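Local coordinates for RNA-binding protein RO60 (Deinococcus radiodurans, PDB 2NVO), which binds small RNAs that accumulate during recovery from ultraviolet irradiation and contributes to the ultraviolet resistance of the bacterium, at residues H226-E231 and M242-L247; Q233-A238 and G258-R263; L367-S372 and V461-N466; M409-Q414 and G439-A444. All coordinates share one frame; numbering follows the deposited sequence.

How the contacts relate
The contacts fall into two pairs, one in each part of the ring-shaped monomer. Contacts 1 and 2 lie in the helical TROVE horseshoe, centres about 11 Å apart; both use helix 235-245, and they meet where M242 packs on V261. In the VWFA-like domain that closes the ring, contact 3 joins strands 364-369 and 459-464, and contact 4, centre about 8 Å away, sets a loop against neighbouring strand 405-411; D370 and T441 hydrogen-bond between them. Along the chain, contacts 1 and 2 interleave, and contact 4 is nested within contact 3. Centres of contacts 1 and 3 are about 49 Å apart: one pair sits in the region that by similarity binds RNA, the other at the metal site.

Contact 1: H226-E231 and M242-L247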
# COMPACT_ATOMS: atom_id res chain seq x y z
N HIS A 226 -19.58 20.97 -2.77
CA HIS A 226 -19.31 20.22 -1.55
C HIS A 226 -20.08 20.81 -0.37
O HIS A 226 -20.56 20.07 0.50
CB HIS A 226 -17.81 20.18 -1.24
CG HIS A 226 -17.11 18.98 -1.80
ND1 HIS A 226 -17.05 17.77 -1.14
CD2 HIS A 226 -16.44 18.81 -2.97
CE1 HIS A 226 -16.38 16.91 -1.88
NE2 HIS A 226 -16.00 17.50 -2.99
N LEU A 227 -20.20 22.13 -0.34
CA LEU A 227 -20.96 22.79 0.70
C LEU A 227 -22.40 22.30 0.69
O LEU A 227 -22.87 21.69 1.66
CB LEU A 227 -20.92 24.31 0.50
CG LEU A 227 -19.52 24.91 0.65
CD1 LEU A 227 -19.54 26.41 0.42
CD2 LEU A 227 -18.94 24.58 2.02
N LYS A 228 -23.10 22.54 -0.42
CA LYS A 228 -24.48 22.09 -0.59
C LYS A 228 -24.64 20.59 -0.36
O LYS A 228 -25.62 20.15 0.22
CB LYS A 228 -24.98 22.47 -1.98
CG LYS A 228 -24.66 23.91 -2.37
CD LYS A 228 -25.53 24.41 -3.52
CE LYS A 228 -25.26 23.65 -4.81
NZ LYS A 228 -26.03 24.21 -5.95
N ALA A 229 -23.66 19.81 -0.81
CA ALA A 229 -23.72 18.36 -0.66
C ALA A 229 -23.88 17.95 0.81
O ALA A 229 -24.58 16.98 1.11
CB ALA A 229 -22.49 17.72 -1.26
N THR A 230 -23.22 18.68 1.71
CA THR A 230 -23.28 18.34 3.13
C THR A 230 -24.69 18.55 3.67
O THR A 230 -25.04 18.06 4.74
CB THR A 230 -22.27 19.17 3.94
OG1 THR A 230 -20.98 19.12 3.31
CG2 THR A 230 -22.14 18.63 5.35
N GLU A 231 -25.51 19.25 2.90
CA GLU A 231 -26.87 19.60 3.31
C GLU A 231 -27.92 18.89 2.45
O GLU A 231 -28.88 19.52 1.99
CB GLU A 231 -27.06 21.11 3.19
CG GLU A 231 -27.95 21.72 4.25
CD GLU A 231 -27.29 21.73 5.62
OE1 GLU A 231 -28.01 21.96 6.62
OE2 GLU A 231 -26.07 21.50 5.70
N MET A 242 -23.75 15.85 -7.20
CA MET A 242 -22.45 15.44 -7.72
C MET A 242 -22.49 15.38 -9.24
O MET A 242 -21.49 15.65 -9.90
CB MET A 242 -21.96 14.12 -7.12
CG MET A 242 -23.04 13.09 -6.83
SD MET A 242 -22.38 11.77 -5.78
CE MET A 242 -23.83 10.75 -5.55
N GLN A 243 -23.65 15.05 -9.78
CA GLN A 243 -23.85 15.13 -11.22
C GLN A 243 -23.59 16.55 -11.71
O GLN A 243 -22.80 16.76 -12.63
CB GLN A 243 -25.26 14.68 -11.61
CG GLN A 243 -25.42 13.18 -11.75
CD GLN A 243 -26.81 12.78 -12.24
OE1 GLN A 243 -27.78 13.52 -12.05
NE2 GLN A 243 -26.91 11.61 -12.86
N GLU A 244 -24.23 17.53 -11.08
CA GLU A 244 -23.99 18.91 -11.46
C GLU A 244 -22.55 19.33 -11.21
O GLU A 244 -21.96 20.06 -12.00
CB GLU A 244 -24.94 19.87 -10.73
CG GLU A 244 -24.47 21.31 -10.82
CD GLU A 244 -25.52 22.32 -10.39
OE1 GLU A 244 -26.43 21.95 -9.61
OE2 GLU A 244 -25.42 23.49 -10.83
N TYR A 245 -21.98 18.85 -10.11
CA TYR A 245 -20.73 19.39 -9.60
C TYR A 245 -19.51 18.47 -9.65
O TYR A 245 -18.51 18.74 -9.00
CB TYR A 245 -20.92 19.86 -8.15
CG TYR A 245 -21.63 21.19 -8.01
CD1 TYR A 245 -20.96 22.39 -8.22
CD2 TYR A 245 -22.97 21.25 -7.64
CE1 TYR A 245 -21.60 23.61 -8.08
CE2 TYR A 245 -23.62 22.46 -7.50
CZ TYR A 245 -22.93 23.63 -7.72
OH TYR A 245 -23.57 24.84 -7.58
N ARG A 246 -19.60 17.38 -10.42
CA ARG A 246 -18.49 16.43 -10.56
C ARG A 246 -17.95 15.92 -9.22
O ARG A 246 -16.78 15.54 -9.11
CB ARG A 246 -17.36 17.02 -11.42
CG ARG A 246 -16.53 18.13 -10.75
CD ARG A 246 -15.16 17.63 -10.29
NE ARG A 246 -14.68 18.32 -9.10
CZ ARG A 246 -13.40 18.39 -8.73
NH1 ARG A 246 -13.06 19.04 -7.62
NH2 ARG A 246 -12.46 17.83 -9.48
N LEU A 247 -18.81 15.89 -8.21
CA LEU A 247 -18.37 15.62 -6.84
C LEU A 247 -18.16 14.15 -6.51
O LEU A 247 -18.93 13.28 -6.94
CB LEU A 247 -19.36 16.23 -5.84
CG LEU A 247 -19.55 17.74 -5.91
CD1 LEU A 247 -20.75 18.15 -5.08
CD2 LEU A 247 -18.30 18.48 -5.46
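K228 and Y245 supply the one hydrogen bond between these helix ends: K228 NZ donates to Y245 OH at 3.0 Å. The ammonium comes in at the edge of the tyrosine ring, near its plane, and the two side chains cross at about a right angle. A bend at chi3 (-65°) brings CE of K228 alongside the phenol, 3.4 Å from Y245 CE2. E224, one turn back on helix 219-229, is a second hydrogen-bonding partner of Y245 OH, and E244 OE1 lies 4.3 Å from K228 NZ, a charge attraction short of a salt bridge. Farther in, L247 packs between the segments. Its CD1 meets A229 CB at 4.2 Å, while CD2 lies obliquely against the H226 ring, where the modelled approach is too short to be relied on. R246 leaves helical geometry with a positive phi, and the chain then brings L247 toward helix 219-229. This helical hairpin of the HEAT-like TROVE horseshoe thus pairs a buried apolar interior with a polar margin, where the nearby glutamates probably favour a charged K228.

Contact 2: Q233-A238 and G258-R263; sequences QTDAAA and GAEVYR
D235 reaches the first turn of the neighbouring helix because its CG stands anti to the backbone N (chi1 169°), which places CG beside G258 and the carboxylate within reach of the N-H groups of G258, E260 and V261. V261 faces it with CG2 anti to its own carbonyl carbon, and that methyl lies against D235 OD1. The two carboxylate oxygens share the backbone N-H groups between them. OD1 takes the amide of G258 at 2.8 Å, the donor standing well above the carboxylate plane, and a weak bond from V261 N at 3.1 Å. OD2 receives E260 N at 3.2 Å on its syn lone pair, the side of the other oxygen, with an N-H...O angle of 145°. G258 is the N-cap residue of helix 259-266; having no side chain, it lets the carboxylate carbon CG of D235 come within 3.5 Å of its CA. Two helices of the TROVE horseshoe, built of HEAT-like repeats, are thereby joined start to start, since D235 is itself the first residue of helix 235-245. T234 holds the N-cap position there, its OG1 accepting a weak bond from A236 N. The positive end of the helix 259-266 dipole would be expected to stabilise a charged D235. Below the polar layer, A238 CB meets V261 CG2 at 3.9 Å, and M242, one turn further on, continues the apolar patch. E260 sends its CB and CG past OD2, crossing D235 at about a right angle; its carboxylate leads away to R263, where OE2 forms a salt bridge with NH1 at 2.7 Å.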
# COMPACT_ATOMS: atom_id res chain seq x y z
N GLN A 233 -29.88 15.46 2.67
CA GLN A 233 -31.10 14.87 3.23
C GLN A 233 -31.73 13.81 2.31
O GLN A 233 -32.38 12.88 2.79
CB GLN A 233 -32.12 15.95 3.59
N THR A 234 -31.52 13.95 1.01
CA THR A 234 -32.05 12.96 0.07
C THR A 234 -31.00 12.38 -0.87
O THR A 234 -30.11 13.09 -1.36
CB THR A 234 -33.21 13.53 -0.77
OG1 THR A 234 -33.74 12.50 -1.60
CG2 THR A 234 -32.72 14.66 -1.64
N ASP A 235 -31.11 11.08 -1.12
CA ASP A 235 -30.24 10.36 -2.04
C ASP A 235 -30.26 10.99 -3.43
O ASP A 235 -29.23 11.07 -4.10
CB ASP A 235 -30.67 8.90 -2.11
CG ASP A 235 -30.00 8.14 -3.23
OD1 ASP A 235 -28.76 8.17 -3.32
OD2 ASP A 235 -30.72 7.49 -4.03
N ALA A 236 -31.43 11.45 -3.85
CA ALA A 236 -31.62 12.02 -5.18
C ALA A 236 -30.99 13.40 -5.37
O ALA A 236 -30.32 13.64 -6.37
CB ALA A 236 -33.11 12.08 -5.52
N ALA A 237 -31.20 14.30 -4.42
CA ALA A 237 -30.60 15.63 -4.51
C ALA A 237 -29.08 15.52 -4.45
O ALA A 237 -28.37 16.21 -5.18
CB ALA A 237 -31.10 16.55 -3.40
N ALA A 238 -28.60 14.65 -3.57
CA ALA A 238 -27.18 14.38 -3.47
C ALA A 238 -26.65 13.94 -4.83
O ALA A 238 -25.68 14.50 -5.34
CB ALA A 238 -26.91 13.32 -2.41
N GLY A 258 -27.58 6.46 -1.37
CA GLY A 258 -28.44 5.39 -1.84
C GLY A 258 -28.05 4.97 -3.25
O GLY A 258 -26.98 5.31 -3.73
N ALA A 259 -28.95 4.23 -3.89
CA ALA A 259 -28.73 3.73 -5.24
C ALA A 259 -28.22 4.81 -6.18
O ALA A 259 -27.19 4.65 -6.82
CB ALA A 259 -30.00 3.09 -5.79
N GLU A 260 -28.95 5.92 -6.25
CA GLU A 260 -28.62 6.97 -7.22
C GLU A 260 -27.27 7.60 -6.94
O GLU A 260 -26.59 8.08 -7.85
CB GLU A 260 -29.71 8.04 -7.27
CG GLU A 260 -31.10 7.48 -7.52
CD GLU A 260 -31.12 6.45 -8.63
OE1 GLU A 260 -30.39 6.63 -9.63
OE2 GLU A 260 -31.86 5.45 -8.50
N VAL A 261 -26.88 7.60 -5.66
CA VAL A 261 -25.59 8.13 -5.26
C VAL A 261 -24.46 7.21 -5.71
O VAL A 261 -23.42 7.66 -6.17
CB VAL A 261 -25.52 8.35 -3.73
CG1 VAL A 261 -24.08 8.37 -3.25
CG2 VAL A 261 -26.24 9.63 -3.35
N TYR A 262 -24.68 5.91 -5.57
CA TYR A 262 -23.66 4.94 -5.99
C TYR A 262 -23.64 4.77 -7.51
O TYR A 262 -22.58 4.77 -8.13
CB TYR A 262 -23.81 3.62 -5.24
CG TYR A 262 -22.99 3.65 -3.98
CD1 TYR A 262 -21.60 3.71 -4.06
CD2 TYR A 262 -23.57 3.69 -2.73
CE1 TYR A 262 -20.82 3.77 -2.94
CE2 TYR A 262 -22.80 3.75 -1.59
CZ TYR A 262 -21.42 3.79 -1.70
OH TYR A 262 -20.62 3.86 -0.59
N ARG A 263 -24.83 4.63 -8.09
CA ARG A 263 -24.99 4.69 -9.54
C ARG A 263 -24.15 5.83 -10.10
O ARG A 263 -23.38 5.66 -11.04
CB ARG A 263 -26.46 4.91 -9.87
CG ARG A 263 -26.86 4.55 -11.29
CD ARG A 263 -28.34 4.28 -11.34
NE ARG A 263 -28.68 2.95 -10.82
CZ ARG A 263 -29.86 2.65 -10.28
NH1 ARG A 263 -30.78 3.59 -10.17
NH2 ARG A 263 -30.11 1.43 -9.82

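Contact 3: L367-S372 and V461-N466. With CA (calcium ion), chain B.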
# COMPACT_ATOMS: atom_id res chain seq x y z
N LEU A 367 10.44 -21.07 -3.81
CA LEU A 367 9.37 -20.73 -2.87
C LEU A 367 9.14 -21.97 -2.03
O LEU A 367 8.91 -23.05 -2.56
CB LEU A 367 8.08 -20.34 -3.61
CG LEU A 367 7.73 -18.87 -3.86
CD1 LEU A 367 8.86 -18.14 -4.57
CD2 LEU A 367 6.42 -18.74 -4.64
N ALA A 368 9.27 -21.84 -0.72
CA ALA A 368 9.08 -22.96 0.19
C ALA A 368 7.81 -22.66 1.01
O ALA A 368 7.77 -21.71 1.78
CB ALA A 368 10.28 -23.08 1.08
N LEU A 369 6.78 -23.46 0.78
CA LEU A 369 5.47 -23.28 1.37
C LEU A 369 5.27 -24.20 2.56
O LEU A 369 5.50 -25.40 2.48
CB LEU A 369 4.38 -23.60 0.33
CG LEU A 369 3.93 -22.53 -0.65
CD1 LEU A 369 5.09 -21.63 -1.07
CD2 LEU A 369 3.19 -23.12 -1.83
N ASP A 370 4.84 -23.60 3.66
CA ASP A 370 4.24 -24.33 4.77
C ASP A 370 2.99 -25.00 4.21
O ASP A 370 2.13 -24.35 3.60
CB ASP A 370 3.90 -23.31 5.88
CG ASP A 370 3.50 -23.98 7.21
OD1 ASP A 370 2.79 -24.99 7.17
OD2 ASP A 370 3.89 -23.47 8.28
N VAL A 371 2.88 -26.32 4.36
CA VAL A 371 1.75 -27.07 3.81
C VAL A 371 0.90 -27.74 4.90
O VAL A 371 0.10 -28.61 4.60
CB VAL A 371 2.23 -28.17 2.80
CG1 VAL A 371 2.89 -27.53 1.57
CG2 VAL A 371 3.18 -29.15 3.47
N SER A 372 1.10 -27.34 6.14
CA SER A 372 0.37 -27.96 7.25
C SER A 372 -1.05 -27.41 7.34
O SER A 372 -1.38 -26.39 6.72
CB SER A 372 1.11 -27.70 8.56
OG SER A 372 1.19 -26.31 8.82
N VAL A 461 12.00 -17.67 -0.80
CA VAL A 461 10.84 -17.08 -0.12
C VAL A 461 10.10 -18.18 0.64
O VAL A 461 9.72 -19.19 0.06
CB VAL A 461 9.83 -16.41 -1.10
CG1 VAL A 461 8.72 -15.72 -0.28
CG2 VAL A 461 10.53 -15.39 -1.97
N VAL A 462 9.92 -17.97 1.93
CA VAL A 462 9.19 -18.93 2.74
C VAL A 462 7.82 -18.35 3.06
O VAL A 462 7.72 -17.21 3.49
CB VAL A 462 9.93 -19.21 4.07
CG1 VAL A 462 9.01 -20.05 5.04
CG2 VAL A 462 11.25 -19.94 3.77
N TYR A 463 6.77 -19.14 2.85
CA TYR A 463 5.43 -18.71 3.20
C TYR A 463 4.91 -19.57 4.36
O TYR A 463 4.87 -20.79 4.26
CB TYR A 463 4.50 -18.81 1.99
CG TYR A 463 4.68 -17.67 1.02
CD1 TYR A 463 4.11 -16.42 1.29
CD2 TYR A 463 5.39 -17.83 -0.17
CE1 TYR A 463 4.26 -15.36 0.40
CE2 TYR A 463 5.54 -16.77 -1.08
CZ TYR A 463 4.96 -15.54 -0.79
OH TYR A 463 5.10 -14.48 -1.66
N THR A 464 4.48 -18.90 5.44
CA THR A 464 3.90 -19.59 6.58
C THR A 464 2.72 -18.76 7.12
O THR A 464 2.41 -17.71 6.58
CB THR A 464 4.97 -19.90 7.67
OG1 THR A 464 4.42 -20.77 8.68
CG2 THR A 464 5.46 -18.64 8.32
N ASP A 465 2.02 -19.27 8.14
CA ASP A 465 0.95 -18.46 8.72
C ASP A 465 1.56 -17.65 9.85
O ASP A 465 1.90 -16.48 9.69
CB ASP A 465 -0.27 -19.30 9.15
CG ASP A 465 0.10 -20.65 9.79
OD1 ASP A 465 1.27 -20.89 10.13
OD2 ASP A 465 -0.81 -21.47 9.94
N ASN A 466 1.78 -18.32 10.97
CA ASN A 466 2.51 -17.72 12.05
C ASN A 466 3.37 -18.75 12.78
O ASN A 466 3.54 -18.65 13.97
CB ASN A 466 1.53 -16.98 12.98
CG ASN A 466 0.55 -17.92 13.68
OD1 ASN A 466 0.44 -19.10 13.35
ND2 ASN A 466 -0.17 -17.38 14.66
CA CA B . 1.04 -25.25 11.15
O HOH W 1 2.01 -23.29 10.06
O HOH W 2 3.17 -26.50 11.31
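D370 and D465 share a water that is itself a calcium ligand, 2.5 Å from the ion. This water donates to both carboxylates, reaching D370 OD2 at 2.6 Å and also D465 OD1. S372 OG binds the metal directly at 2.6 Å, with S374, E467 and a second water completing the observed ligands. Around this shell the carboxylate of D370 is well gripped. OD1 accepts from S372 OG on its syn lone pair and from S372 N, the latter closing an Asx turn; the hydroxyl's bond to OD1 probably helps to hold it toward the ion. OD2 is met on its anti side by T464 OG1 at 2.8 Å, and also bonds T441. S374 OG in turn binds D465 OD2. D370, S372 and S374 form the DxSxS signature of the MIDAS-like motif. Behind them the strands run parallel, joined by three nearly straight backbone bonds: A368 N to V461 O, Y463 N to A368 O and D370 N to Y463 O. On one face, the Y463 ring receives L367 CG at its edge and L369 CD1 obliquely, 3.9 Å from Y463 CD2. Helix 388-402 covers that face through A392, M395 and S396, helix 522-530 adds M526, and strands 405-411 and 491-496 flank the pair in the sheet.

Contact 4: M409-Q414 and G439-A444; sequences MGFAEQ and GGTDCA
F411 carries both the polar and the apolar halves of this contact with the 439-444 loop. The hydrogen bond between the segments is made by the backbone: G439 N donates to F411 O at 2.9 Å with an N-H...O angle of 174°, though the donor stands 43° above the carbonyl plane. A412 O is also close to G439 N, but its angle is too poor for a bond. With CG anti to its carbonyl carbon (chi1 -62°), F411 directs its ring toward the loop, and T441 lies over one face in a CH-pi contact, CA 4.2 Å from the ring centroid. T441 CG2 extends over a ring face to within 4.0 Å of CE2, the two side chains crossing at about a right angle. D442 O approaches the ring at its edge, 3.1 Å from CE1, while G440 O comes in obliquely, 3.5 Å from CD1. In the VWFA-like domain T441 belongs to the MIDAS-like motif: by similarity it binds a divalent metal, but here its side chain stays about 6 Å from the calcium ion and its OG1 is engaged by D370. The F411 ring thus lies against the backbone of the residue that hydrogen-bonds second-shell D370. F411 and T441 each sit at the centre of an inverse gamma turn, and D442 OD1 accepts from A444 N at 2.9 Å, a capping bond just ahead of helix 445-452. Around the phenyl ring, F415 of the next strand packs edge-to-face, and Q445 and P446 touch it from helix 445-452.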
# COMPACT_ATOMS: atom_id res chain seq x y z
N MET A 409 8.60 -25.68 -3.33
CA MET A 409 8.84 -26.81 -2.47
C MET A 409 7.89 -26.68 -1.28
O MET A 409 7.32 -25.61 -1.05
CB MET A 409 10.29 -26.79 -1.95
CG MET A 409 11.35 -26.69 -3.07
SD MET A 409 11.41 -28.24 -3.98
CE MET A 409 12.20 -29.28 -2.75
N GLY A 410 7.75 -27.76 -0.52
CA GLY A 410 6.88 -27.77 0.65
C GLY A 410 7.54 -28.50 1.80
O GLY A 410 8.37 -29.41 1.59
N PHE A 411 7.19 -28.08 3.02
CA PHE A 411 7.72 -28.69 4.23
C PHE A 411 6.82 -29.88 4.62
O PHE A 411 6.14 -29.87 5.65
CB PHE A 411 7.76 -27.67 5.38
CG PHE A 411 8.66 -26.45 5.13
CD1 PHE A 411 9.99 -26.45 5.55
CD2 PHE A 411 8.16 -25.30 4.55
CE1 PHE A 411 10.78 -25.34 5.37
CE2 PHE A 411 8.96 -24.18 4.36
CZ PHE A 411 10.27 -24.21 4.77
N ALA A 412 6.80 -30.89 3.77
CA ALA A 412 5.88 -32.01 3.89
C ALA A 412 6.48 -33.18 4.67
O ALA A 412 7.31 -32.98 5.56
CB ALA A 412 5.39 -32.44 2.52
N GLU A 413 6.02 -34.40 4.37
CA GLU A 413 6.63 -35.63 4.90
C GLU A 413 8.14 -35.41 4.94
O GLU A 413 8.81 -35.57 5.97
CB GLU A 413 6.32 -36.82 3.99
CG GLU A 413 4.98 -36.75 3.26
CD GLU A 413 5.06 -36.02 1.92
OE1 GLU A 413 6.12 -36.09 1.26
OE2 GLU A 413 4.04 -35.40 1.53
N GLN A 414 8.67 -35.03 3.79
CA GLN A 414 10.00 -34.46 3.75
C GLN A 414 9.95 -33.23 2.86
O GLN A 414 8.92 -32.94 2.24
CB GLN A 414 11.00 -35.48 3.21
CG GLN A 414 10.42 -36.47 2.26
CD GLN A 414 10.97 -37.86 2.50
OE1 GLN A 414 11.81 -38.05 3.38
NE2 GLN A 414 10.50 -38.83 1.72
N GLY A 439 6.30 -31.33 8.13
CA GLY A 439 7.40 -31.17 9.06
C GLY A 439 7.44 -29.74 9.55
O GLY A 439 6.61 -28.93 9.16
N GLY A 440 8.39 -29.43 10.41
CA GLY A 440 8.52 -28.11 10.98
C GLY A 440 8.83 -27.11 9.89
O GLY A 440 9.52 -27.42 8.92
N THR A 441 8.33 -25.89 10.05
CA THR A 441 8.59 -24.87 9.05
C THR A 441 9.97 -24.23 9.29
O THR A 441 10.08 -23.17 9.88
CB THR A 441 7.45 -23.84 8.99
OG1 THR A 441 6.26 -24.52 8.57
CG2 THR A 441 7.79 -22.76 7.95
N ASP A 442 11.01 -24.90 8.82
CA ASP A 442 12.38 -24.47 9.09
C ASP A 442 12.91 -23.62 7.94
O ASP A 442 13.19 -24.15 6.86
CB ASP A 442 13.26 -25.72 9.25
CG ASP A 442 14.72 -25.39 9.54
OD1 ASP A 442 15.12 -24.22 9.55
OD2 ASP A 442 15.48 -26.35 9.77
N CYS A 443 13.07 -22.32 8.18
CA CYS A 443 13.42 -21.40 7.12
C CYS A 443 14.85 -21.57 6.63
O CYS A 443 15.23 -20.97 5.64
CB CYS A 443 13.21 -19.95 7.56
SG CYS A 443 11.51 -19.53 8.14
N ALA A 444 15.66 -22.36 7.35
CA ALA A 444 17.02 -22.62 6.89
C ALA A 444 17.02 -23.72 5.84
O ALA A 444 17.88 -23.76 4.95
CB ALA A 444 17.92 -23.02 8.07